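Local structure of TqaA (Penicillium aethiopicum, 5DLK) at residues Asp237-Ala242 with Thr376-Glu381. The protein is a fungal nonribosomal peptide synthetase whose C-terminal, condensation-like domain, the part modelled here, probably releases the peptide by macrocyclization and binds phosphopantetheine. Sequence-based numbering, arbitrary orientation.
Sequences DGAKMA and TNWPAE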
# COMPACT_ATOMS: atom_id res chain seq x y z
N ASP A 237 24.41 -1.60 11.66
CA ASP A 237 25.72 -1.20 12.13
C ASP A 237 26.78 -1.35 11.03
O ASP A 237 26.98 -2.44 10.48
CB ASP A 237 26.11 -2.03 13.34
CG ASP A 237 27.49 -1.71 13.84
OD1 ASP A 237 27.75 -0.53 14.11
OD2 ASP A 237 28.31 -2.65 13.94
N GLY A 238 27.46 -0.24 10.72
CA GLY A 238 28.46 -0.21 9.68
C GLY A 238 27.92 -0.05 8.26
O GLY A 238 28.70 0.01 7.31
N ALA A 239 26.60 0.02 8.11
CA ALA A 239 26.04 0.13 6.75
C ALA A 239 26.22 1.53 6.19
O ALA A 239 26.18 2.51 6.93
CB ALA A 239 24.56 -0.26 6.75
N LYS A 240 26.43 1.63 4.88
CA LYS A 240 26.33 2.91 4.17
C LYS A 240 25.34 2.70 3.06
O LYS A 240 25.52 1.81 2.23
CB LYS A 240 27.67 3.38 3.58
CG LYS A 240 28.79 3.72 4.56
CD LYS A 240 30.15 3.92 3.85
CE LYS A 240 30.24 5.23 3.05
NZ LYS A 240 30.15 6.43 3.93
N MET A 241 24.30 3.50 3.02
CA MET A 241 23.33 3.39 1.95
C MET A 241 23.70 4.32 0.80
O MET A 241 23.92 5.52 1.02
CB MET A 241 21.92 3.70 2.47
CG MET A 241 20.85 3.51 1.44
SD MET A 241 19.21 3.55 2.21
CE MET A 241 19.07 5.29 2.62
N ALA A 242 23.77 3.78 -0.41
CA ALA A 242 24.05 4.60 -1.59
C ALA A 242 22.96 5.66 -1.80
O ALA A 242 21.81 5.49 -1.39
CB ALA A 242 24.18 3.73 -2.82
N THR A 376 20.48 4.87 14.01
CA THR A 376 21.58 5.23 13.13
C THR A 376 22.02 6.66 13.40
O THR A 376 21.40 7.37 14.21
CB THR A 376 21.21 5.14 11.62
OG1 THR A 376 20.46 6.30 11.24
CG2 THR A 376 20.39 3.90 11.33
N ASN A 377 23.07 7.07 12.69
CA ASN A 377 23.53 8.46 12.61
C ASN A 377 23.02 9.19 11.39
O ASN A 377 23.45 10.30 11.11
CB ASN A 377 25.06 8.52 12.58
CG ASN A 377 25.68 8.11 13.88
OD1 ASN A 377 25.08 8.29 14.94
ND2 ASN A 377 26.88 7.55 13.82
N TRP A 378 22.16 8.53 10.62
CA TRP A 378 21.65 9.12 9.38
C TRP A 378 20.56 10.16 9.69
O TRP A 378 19.83 10.01 10.67
CB TRP A 378 21.09 8.03 8.45
CG TRP A 378 21.99 6.83 8.22
CD1 TRP A 378 23.30 6.69 8.59
CD2 TRP A 378 21.63 5.61 7.56
NE1 TRP A 378 23.77 5.45 8.19
CE2 TRP A 378 22.77 4.78 7.55
CE3 TRP A 378 20.45 5.14 6.96
CZ2 TRP A 378 22.76 3.51 6.98
CZ3 TRP A 378 20.45 3.87 6.39
CH2 TRP A 378 21.59 3.07 6.41
N PRO A 379 20.45 11.20 8.86
CA PRO A 379 19.36 12.16 9.04
C PRO A 379 18.02 11.43 9.12
O PRO A 379 17.80 10.49 8.36
CB PRO A 379 19.44 13.04 7.79
CG PRO A 379 20.86 12.95 7.35
CD PRO A 379 21.32 11.56 7.72
N ALA A 380 17.16 11.84 10.05
CA ALA A 380 15.88 11.14 10.25
C ALA A 380 15.01 11.13 8.99
O ALA A 380 14.27 10.17 8.74
CB ALA A 380 15.12 11.76 11.42
N GLU A 381 15.12 12.18 8.19
CA GLU A 381 14.27 12.34 7.00
C GLU A 381 14.91 11.76 5.75
O GLU A 381 14.46 12.02 4.63
CB GLU A 381 13.92 13.80 6.78
CG GLU A 381 13.08 14.39 7.94
CD GLU A 381 11.82 13.58 8.20
OE1 GLU A 381 11.03 13.36 7.26
OE2 GLU A 381 11.60 13.15 9.35
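W378 turns its CG anti to its own carbonyl carbon (chi1 -50°), which carries the indole across to A239 and M241; M241, with CG anti to the backbone N (chi1 -176°), runs out along the benzene end of that ring and then bends at its thioether. The indole meets the 237-242 loop with its six-membered half. A239 O sits at the ring edge, in its plane, 3.6 Å from W378 CZ2, while the methyl of the same alanine, A239 CB, lies 4.2 Å from that carbon. One ring atom further round, M241 CB approaches W378 CH2 obliquely at 4.0 Å. M241 SD completes a slanted Met-aromatic contact, 5.4 Å from the centroid of the W378 six-membered ring and 54° off its normal.

The backbone at W378 is held by an ST turn, W378 N donating to T376 OG1 at 2.9 Å, and T376 CB lies 3.9 Å above one face of the indole, offset toward the rim. T376 OG1 in turn donates to the carbonyl F372 O in helix 368-375, and the F372 ring meets the indole. W378 links the loop after helix 227-235 to the one leading into strand 386-390, away from the phosphopantetheine site. Beside it, A239 and M241 also touch V305 of strand 303-310. Cut back to an alanine, W378 would probably leave the A239 methyl and the M241 chain without their aromatic partner, with a gap between the two loops.

No hydrogen bond crosses here; cohesion comes from dispersion between apolar groups, probably helped by a weak electrostatic attraction between the A239 carbonyl oxygen and the electropositive rim of the indole.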